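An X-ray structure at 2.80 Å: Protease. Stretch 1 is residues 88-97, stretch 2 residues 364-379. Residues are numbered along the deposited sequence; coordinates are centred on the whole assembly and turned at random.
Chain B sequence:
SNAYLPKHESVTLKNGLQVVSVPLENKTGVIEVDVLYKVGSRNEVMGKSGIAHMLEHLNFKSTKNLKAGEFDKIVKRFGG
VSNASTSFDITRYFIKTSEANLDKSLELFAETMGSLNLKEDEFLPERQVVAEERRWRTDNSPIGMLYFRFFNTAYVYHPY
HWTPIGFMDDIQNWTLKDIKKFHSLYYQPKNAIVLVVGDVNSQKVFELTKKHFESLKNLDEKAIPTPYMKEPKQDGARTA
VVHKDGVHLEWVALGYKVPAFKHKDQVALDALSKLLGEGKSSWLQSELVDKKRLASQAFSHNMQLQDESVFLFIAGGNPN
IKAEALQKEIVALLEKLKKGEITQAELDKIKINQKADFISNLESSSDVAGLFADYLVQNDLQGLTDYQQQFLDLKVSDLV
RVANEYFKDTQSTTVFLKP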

ATOM      1  N   PHE B  88       9.736  12.259  -4.808  1.00 23.85           N
ATOM      2  CA  PHE B  88       8.395  11.724  -4.969  1.00 22.75           C
ATOM      3  C   PHE B  88       7.803  12.052  -6.335  1.00 31.20           C
ATOM      4  O   PHE B  88       7.087  11.240  -6.921  1.00 29.56           O
ATOM      5  CB  PHE B  88       7.478  12.262  -3.873  1.00 19.61           C
ATOM      6  CG  PHE B  88       7.794  11.738  -2.504  1.00 23.87           C
ATOM      7  CD1 PHE B  88       8.756  12.349  -1.720  1.00 13.42           C
ATOM      8  CD2 PHE B  88       7.120  10.638  -1.999  1.00 20.32           C
ATOM      9  CE1 PHE B  88       9.045  11.869  -0.457  1.00 18.10           C
ATOM     10  CE2 PHE B  88       7.404  10.155  -0.736  1.00 17.62           C
ATOM     11  CZ  PHE B  88       8.367  10.770   0.035  1.00 13.81           C
ATOM     12  N   ASP B  89       8.113  13.243  -6.841  1.00 32.37           N
ATOM     13  CA  ASP B  89       7.405  13.782  -7.998  1.00 31.94           C
ATOM     14  C   ASP B  89       8.284  14.020  -9.219  1.00 26.16           C
ATOM     15  O   ASP B  89       7.805  13.970 -10.352  1.00 34.27           O
ATOM     16  CB  ASP B  89       6.721  15.095  -7.613  1.00 20.18           C
ATOM     17  CG  ASP B  89       5.842  14.954  -6.390  1.00 13.38           C
ATOM     18  OD1 ASP B  89       5.192  13.899  -6.243  1.00 15.45           O
ATOM     19  OD2 ASP B  89       5.801  15.897  -5.573  1.00 32.54           O
ATOM     20  N   ILE B  90       9.564  14.281  -8.990  1.00 27.27           N
ATOM     21  CA  ILE B  90      10.444  14.727 -10.064  1.00 22.20           C
ATOM     22  C   ILE B  90      11.799  14.019 -10.046  1.00 17.77           C
ATOM     23  O   ILE B  90      12.403  13.838  -8.989  1.00 26.23           O
ATOM     24  CB  ILE B  90      10.653  16.262  -9.986  1.00 43.08           C
ATOM     25  CG1 ILE B  90      11.753  16.724 -10.942  1.00 45.92           C
ATOM     26  CG2 ILE B  90      10.980  16.691  -8.562  1.00 40.46           C
ATOM     27  CD1 ILE B  90      12.151  18.175 -10.747  1.00 44.26           C
ATOM     28  N   THR B  91      12.251  13.595 -11.222  1.00 25.99           N
ATOM     29  CA  THR B  91      13.616  13.106 -11.404  1.00 25.61           C
ATOM     30  C   THR B  91      14.452  14.202 -12.061  1.00 21.36           C
ATOM     31  O   THR B  91      14.048  14.768 -13.077  1.00 19.57           O
ATOM     32  CB  THR B  91      13.665  11.831 -12.267  1.00 19.54           C
ATOM     33  OG1 THR B  91      12.945  10.779 -11.615  1.00 16.29           O
ATOM     34  CG2 THR B  91      15.102  11.392 -12.481  1.00 23.81           C
ATOM     35  N   ARG B  92      15.616  14.497 -11.488  1.00 20.07           N
ATOM     36  CA  ARG B  92      16.378  15.673 -11.902  1.00 20.76           C
ATOM     37  C   ARG B  92      17.873  15.415 -12.094  1.00 23.28           C
ATOM     38  O   ARG B  92      18.551  14.915 -11.198  1.00 33.44           O
ATOM     39  CB  ARG B  92      16.173  16.788 -10.876  1.00 20.85           C
ATOM     40  CG  ARG B  92      16.993  18.041 -11.108  1.00 21.55           C
ATOM     41  CD  ARG B  92      16.539  19.134 -10.155  1.00 26.80           C
ATOM     42  NE  ARG B  92      17.317  20.360 -10.291  1.00 42.49           N
ATOM     43  CZ  ARG B  92      18.342  20.685  -9.510  1.00 33.31           C
ATOM     44  NH1 ARG B  92      18.989  21.826  -9.707  1.00 31.84           N
ATOM     45  NH2 ARG B  92      18.717  19.872  -8.531  1.00 31.74           N
ATOM     46  N   TYR B  93      18.376  15.774 -13.273  1.00 21.57           N
ATOM     47  CA  TYR B  93      19.799  15.675 -13.585  1.00 21.56           C
ATOM     48  C   TYR B  93      20.350  17.055 -13.934  1.00 30.45           C
ATOM     49  O   TYR B  93      19.662  17.851 -14.575  1.00 31.31           O
ATOM     50  CB  TYR B  93      20.043  14.716 -14.755  1.00 23.84           C
ATOM     51  CG  TYR B  93      19.432  13.339 -14.606  1.00 26.82           C
ATOM     52  CD1 TYR B  93      20.159  12.291 -14.055  1.00 27.52           C
ATOM     53  CD2 TYR B  93      18.137  13.082 -15.040  1.00 28.47           C
ATOM     54  CE1 TYR B  93      19.608  11.029 -13.924  1.00 34.04           C
ATOM     55  CE2 TYR B  93      17.577  11.822 -14.915  1.00 29.26           C
ATOM     56  CZ  TYR B  93      18.316  10.798 -14.356  1.00 33.29           C
ATOM     57  OH  TYR B  93      17.763   9.544 -14.230  1.00 29.55           O
ATOM     58  N   PHE B  94      21.586  17.342 -13.530  1.00 24.53           N
ATOM     59  CA  PHE B  94      22.197  18.622 -13.888  1.00 26.20           C
ATOM     60  C   PHE B  94      23.723  18.581 -13.935  1.00 26.57           C
ATOM     61  O   PHE B  94      24.365  17.852 -13.179  1.00 25.17           O
ATOM     62  CB  PHE B  94      21.739  19.727 -12.924  1.00 20.40           C
ATOM     63  CG  PHE B  94      22.146  19.500 -11.494  1.00 35.95           C
ATOM     64  CD1 PHE B  94      23.364  19.968 -11.021  1.00 42.62           C
ATOM     65  CD2 PHE B  94      21.301  18.836 -10.618  1.00 40.55           C
ATOM     66  CE1 PHE B  94      23.737  19.761  -9.707  1.00 50.20           C
ATOM     67  CE2 PHE B  94      21.667  18.629  -9.302  1.00 43.61           C
ATOM     68  CZ  PHE B  94      22.887  19.093  -8.846  1.00 57.21           C
ATOM     69  N   ILE B  95      24.288  19.385 -14.833  1.00 28.02           N
ATOM     70  CA  ILE B  95      25.734  19.544 -14.944  1.00 33.90           C
ATOM     71  C   ILE B  95      26.149  20.962 -14.568  1.00 28.49           C
ATOM     72  O   ILE B  95      25.599  21.935 -15.085  1.00 26.16           O
ATOM     73  CB  ILE B  95      26.237  19.243 -16.375  1.00 33.22           C
ATOM     74  CG1 ILE B  95      26.011  17.774 -16.733  1.00 24.79           C
ATOM     75  CG2 ILE B  95      27.710  19.585 -16.508  1.00 23.52           C
ATOM     76  CD1 ILE B  95      26.484  17.414 -18.126  1.00 26.67           C
ATOM     77  N   LYS B  96      27.114  21.073 -13.660  1.00 29.60           N
ATOM     78  CA  LYS B  96      27.690  22.364 -13.296  1.00 35.81           C
ATOM     79  C   LYS B  96      28.952  22.630 -14.104  1.00 40.99           C
ATOM     80  O   LYS B  96      29.948  21.926 -13.951  1.00 54.37           O
ATOM     81  CB  LYS B  96      28.013  22.414 -11.803  1.00 49.02           C
ATOM     82  CG  LYS B  96      26.820  22.688 -10.912  1.00 59.13           C
ATOM     83  CD  LYS B  96      26.304  24.096 -11.127  1.00 62.48           C
ATOM     84  CE  LYS B  96      27.360  25.129 -10.781  1.00 62.12           C
ATOM     85  NZ  LYS B  96      26.837  26.511 -10.944  1.00 68.33           N
ATOM     86  N   THR B  97      28.913  23.642 -14.963  1.00 32.92           N
ATOM     87  CA  THR B  97      30.077  23.968 -15.779  1.00 47.78           C
ATOM     88  C   THR B  97      30.026  25.405 -16.296  1.00 52.26           C
ATOM     89  O   THR B  97      29.334  26.254 -15.731  1.00 41.67           O
ATOM     90  CB  THR B  97      30.210  22.994 -16.971  1.00 42.44           C
ATOM     91  OG1 THR B  97      31.309  23.394 -17.800  1.00 55.68           O
ATOM     92  CG2 THR B  97      28.930  22.973 -17.794  1.00 26.60           C
ATOM     93  N   SER B 364      23.507  32.761  -7.567  1.00 36.65           N
ATOM     94  CA  SER B 364      23.953  31.412  -7.901  1.00 47.92           C
ATOM     95  C   SER B 364      23.008  30.714  -8.871  1.00 46.41           C
ATOM     96  O   SER B 364      21.819  30.548  -8.591  1.00 33.35           O
ATOM     97  CB  SER B 364      24.099  30.569  -6.634  1.00 60.51           C
ATOM     98  OG  SER B 364      24.483  29.241  -6.951  1.00 61.60           O
ATOM     99  N   SER B 365      23.554  30.290 -10.008  1.00 46.92           N
ATOM    100  CA  SER B 365      22.774  29.599 -11.026  1.00 41.31           C
ATOM    101  C   SER B 365      22.235  28.267 -10.512  1.00 47.69           C
ATOM    102  O   SER B 365      21.195  27.794 -10.968  1.00 52.32           O
ATOM    103  CB  SER B 365      23.621  29.375 -12.279  1.00 37.55           C
ATOM    104  OG  SER B 365      24.819  28.688 -11.966  1.00 49.34           O
ATOM    105  N   SER B 366      22.943  27.668  -9.558  1.00 50.17           N
ATOM    106  CA  SER B 366      22.508  26.413  -8.952  1.00 44.98           C
ATOM    107  C   SER B 366      21.240  26.606  -8.133  1.00 44.44           C
ATOM    108  O   SER B 366      20.343  25.763  -8.147  1.00 46.96           O
ATOM    109  CB  SER B 366      23.609  25.829  -8.065  1.00 46.70           C
ATOM    110  OG  SER B 366      24.823  25.691  -8.780  1.00 69.26           O
ATOM    111  N   ASP B 367      21.178  27.722  -7.413  1.00 44.98           N
ATOM    112  CA  ASP B 367      20.031  28.026  -6.569  1.00 43.06           C
ATOM    113  C   ASP B 367      18.814  28.378  -7.415  1.00 44.12           C
ATOM    114  O   ASP B 367      17.705  27.913  -7.147  1.00 49.35           O
ATOM    115  CB  ASP B 367      20.360  29.169  -5.608  1.00 45.57           C
ATOM    116  CG  ASP B 367      21.408  28.783  -4.578  1.00 58.59           C
ATOM    117  OD1 ASP B 367      21.443  27.602  -4.174  1.00 54.89           O
ATOM    118  OD2 ASP B 367      22.196  29.663  -4.168  1.00 77.58           O
ATOM    119  N   VAL B 368      19.030  29.198  -8.440  1.00 46.08           N
ATOM    120  CA  VAL B 368      17.953  29.624  -9.327  1.00 43.24           C
ATOM    121  C   VAL B 368      17.355  28.435 -10.074  1.00 40.09           C
ATOM    122  O   VAL B 368      16.135  28.330 -10.223  1.00 30.14           O
ATOM    123  CB  VAL B 368      18.443  30.674 -10.341  1.00 37.71           C
ATOM    124  CG1 VAL B 368      17.330  31.052 -11.305  1.00 38.05           C
ATOM    125  CG2 VAL B 368      18.953  31.905  -9.615  1.00 38.04           C
ATOM    126  N   ALA B 369      18.222  27.537 -10.532  1.00 36.50           N
ATOM    127  CA  ALA B 369      17.782  26.335 -11.228  1.00 33.43           C
ATOM    128  C   ALA B 369      16.882  25.492 -10.329  1.00 36.14           C
ATOM    129  O   ALA B 369      15.806  25.066 -10.744  1.00 45.24           O
ATOM    130  CB  ALA B 369      18.978  25.524 -11.696  1.00 30.40           C
ATOM    131  N   GLY B 370      17.329  25.268  -9.097  1.00 36.84           N
ATOM    132  CA  GLY B 370      16.571  24.499  -8.127  1.00 35.80           C
ATOM    133  C   GLY B 370      15.185  25.063  -7.869  1.00 39.25           C
ATOM    134  O   GLY B 370      14.234  24.314  -7.646  1.00 50.47           O
ATOM    135  N   LEU B 371      15.069  26.387  -7.898  1.00 32.36           N
ATOM    136  CA  LEU B 371      13.775  27.035  -7.723  1.00 48.42           C
ATOM    137  C   LEU B 371      12.868  26.760  -8.917  1.00 60.01           C
ATOM    138  O   LEU B 371      11.744  26.281  -8.756  1.00 70.36           O
ATOM    139  CB  LEU B 371      13.944  28.543  -7.529  1.00 56.55           C
ATOM    140  CG  LEU B 371      14.654  28.995  -6.252  1.00 63.89           C
ATOM    141  CD1 LEU B 371      14.738  30.511  -6.195  1.00 56.44           C
ATOM    142  CD2 LEU B 371      13.947  28.448  -5.022  1.00 74.88           C
ATOM    143  N   PHE B 372      13.365  27.066 -10.112  1.00 53.70           N
ATOM    144  CA  PHE B 372      12.600  26.874 -11.339  1.00 49.62           C
ATOM    145  C   PHE B 372      12.223  25.416 -11.570  1.00 46.10           C
ATOM    146  O   PHE B 372      11.122  25.121 -12.032  1.00 52.82           O
ATOM    147  CB  PHE B 372      13.386  27.392 -12.544  1.00 54.78           C
ATOM    148  CG  PHE B 372      13.228  28.865 -12.784  1.00 51.33           C
ATOM    149  CD1 PHE B 372      14.048  29.777 -12.144  1.00 55.14           C
ATOM    150  CD2 PHE B 372      12.266  29.336 -13.660  1.00 39.36           C
ATOM    151  CE1 PHE B 372      13.907  31.133 -12.368  1.00 44.02           C
ATOM    152  CE2 PHE B 372      12.122  30.688 -13.888  1.00 39.24           C
ATOM    153  CZ  PHE B 372      12.943  31.588 -13.241  1.00 40.70           C
ATOM    154  N   ALA B 373      13.140  24.509 -11.245  1.00 39.82           N
ATOM    155  CA  ALA B 373      12.934  23.087 -11.489  1.00 31.87           C
ATOM    156  C   ALA B 373      11.673  22.568 -10.807  1.00 43.56           C
ATOM    157  O   ALA B 373      10.916  21.791 -11.389  1.00 54.96           O
ATOM    158  CB  ALA B 373      14.143  22.293 -11.026  1.00 25.09           C
ATOM    159  N   ASP B 374      11.445  23.010  -9.577  1.00 34.98           N
ATOM    160  CA  ASP B 374      10.308  22.532  -8.807  1.00 40.13           C
ATOM    161  C   ASP B 374       8.992  23.074  -9.355  1.00 45.53           C
ATOM    162  O   ASP B 374       7.974  22.382  -9.335  1.00 52.92           O
ATOM    163  CB  ASP B 374      10.471  22.909  -7.334  1.00 49.55           C
ATOM    164  CG  ASP B 374      11.567  22.113  -6.647  1.00 57.46           C
ATOM    165  OD1 ASP B 374      11.668  20.894  -6.911  1.00 58.72           O
ATOM    166  OD2 ASP B 374      12.329  22.702  -5.851  1.00 50.76           O
ATOM    167  N   TYR B 375       9.017  24.302  -9.864  1.00 38.65           N
ATOM    168  CA  TYR B 375       7.796  24.963 -10.318  1.00 29.73           C
ATOM    169  C   TYR B 375       7.504  24.729 -11.799  1.00 38.43           C
ATOM    170  O   TYR B 375       6.360  24.846 -12.235  1.00 42.09           O
ATOM    171  CB  TYR B 375       7.874  26.465 -10.026  1.00 23.39           C
ATOM    172  CG  TYR B 375       7.686  26.792  -8.561  1.00 32.53           C
ATOM    173  CD1 TYR B 375       8.723  26.625  -7.652  1.00 38.46           C
ATOM    174  CD2 TYR B 375       6.467  27.254  -8.084  1.00 22.11           C
ATOM    175  CE1 TYR B 375       8.552  26.914  -6.313  1.00 33.33           C
ATOM    176  CE2 TYR B 375       6.288  27.547  -6.749  1.00 21.36           C
ATOM    177  CZ  TYR B 375       7.333  27.375  -5.866  1.00 31.23           C
ATOM    178  OH  TYR B 375       7.160  27.662  -4.533  1.00 21.37           O
ATOM    179  N   LEU B 376       8.538  24.398 -12.567  1.00 40.40           N
ATOM    180  CA  LEU B 376       8.366  24.098 -13.986  1.00 36.69           C
ATOM    181  C   LEU B 376       7.640  22.776 -14.190  1.00 51.67           C
ATOM    182  O   LEU B 376       6.718  22.685 -14.999  1.00 68.47           O
ATOM    183  CB  LEU B 376       9.719  24.061 -14.696  1.00 36.25           C
ATOM    184  CG  LEU B 376      10.303  25.407 -15.107  1.00 33.47           C
ATOM    185  CD1 LEU B 376      11.765  25.247 -15.487  1.00 48.21           C
ATOM    186  CD2 LEU B 376       9.507  25.982 -16.260  1.00 29.56           C
ATOM    187  N   VAL B 377       8.061  21.754 -13.448  1.00 50.06           N
ATOM    188  CA  VAL B 377       7.472  20.423 -13.563  1.00 41.83           C
ATOM    189  C   VAL B 377       6.005  20.427 -13.146  1.00 36.81           C
ATOM    190  O   VAL B 377       5.257  19.505 -13.472  1.00 37.55           O
ATOM    191  CB  VAL B 377       8.234  19.387 -12.711  1.00 34.42           C
ATOM    192  CG1 VAL B 377       9.681  19.299 -13.160  1.00 24.12           C
ATOM    193  CG2 VAL B 377       8.153  19.744 -11.237  1.00 48.74           C
ATOM    194  N   GLN B 378       5.602  21.470 -12.425  1.00 35.17           N
ATOM    195  CA  GLN B 378       4.220  21.621 -11.991  1.00 37.92           C
ATOM    196  C   GLN B 378       3.483  22.631 -12.863  1.00 46.82           C
ATOM    197  O   GLN B 378       2.275  22.828 -12.710  1.00 49.41           O
ATOM    198  CB  GLN B 378       4.162  22.055 -10.524  1.00 21.66           C
ATOM    199  CG  GLN B 378       4.959  21.172  -9.579  1.00 27.79           C
ATOM    200  CD  GLN B 378       4.456  19.743  -9.550  1.00 37.13           C
ATOM    201  OE1 GLN B 378       3.311  19.467  -9.909  1.00 39.03           O
ATOM    202  NE2 GLN B 378       5.314  18.823  -9.122  1.00 34.25           N
ATOM    203  N   ASN B 379       4.220  23.253 -13.781  1.00 44.35           N
ATOM    204  CA  ASN B 379       3.705  24.349 -14.595  1.00 46.67           C
ATOM    205  C   ASN B 379       3.105  25.434 -13.706  1.00 43.20           C
ATOM    206  O   ASN B 379       1.932  25.781 -13.831  1.00 46.40           O
ATOM    207  CB  ASN B 379       2.672  23.844 -15.605  1.00 47.64           C
ATOM    208  CG  ASN B 379       2.473  24.802 -16.768  1.00 72.19           C
ATOM    209  OD1 ASN B 379       2.574  26.020 -16.610  1.00 81.08           O
ATOM    210  ND2 ASN B 379       2.192  24.255 -17.945  1.00 78.77           N
TER

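The most unusual feature of this contact is an arginine that reaches a helix obliquely without forming a hydrogen bond or salt bridge to it. R92 extends from the strand with chi1, chi2 and chi3 all near 180°, and so brings its NE and NH1 up to the small residues of the helix. R92 NE lies 3.8 Å from A373 CB and R92 NH1 lies 4.2 Å from A369 CB, the latter methyl sitting at the edge of the guanidinium, near its plane. R92 NH1 also comes within 3.9 Å of G370 N, but that amide is already spent as a donor in the helix, to S366 O at 3.2 Å. The contact is therefore one of packing. With CB as their whole side chain, A369 and A373 offer methyls that the end of the arginine can approach; G370 has no side chain, and only its backbone lies near NH1.

The strand 91-97 and the helix that begins at S365 run roughly antiparallel, at 149°, with their axes 10.6 Å apart at closest approach. Consequently I90 faces V377, R92 faces A373 and K96 faces S366. The alternation of direction is already visible in I90, just before the strand, and continues in R92: both point toward the helix, whereas T91 and Y93 are out of its reach. F94 also points toward it, but stays clear, with F94 CE1 6.1 Å from S366 OG.

At one end, I90 supplies the apolar part of the contact. Its side chain is extended, with both chi angles t, so that I90 CD1 reaches 3.6 Å from V377 CG1 and 3.9 Å from A373 O. Two branched aliphatic side chains suit such a place, since they can bury apolar surface against each other. Beside them, the end of the Q378 side chain bends nearer to stretch 1, and Q378 NE2 lies 4.3 Å from D89 CB; this amide nitrogen finds its hydrogen bond elsewhere in the structure.

At the other end the contact becomes polar. The CA-to-CB bond of K96 points sideways, but three successive m rotamers fold the chain round until its amine reaches the first turn of the helix. There K96 NZ donates a hydrogen bond to S366 OG at 3.1 Å, and K96 NZ is equally close, 3.1 Å, to S365 OG. Lysine provides the length and the donor; S366 provides the acceptor hydroxyl. The backbone of the same turn is capped by S364, whose OG accepts a weak hydrogen bond from S366 N at 3.4 Å.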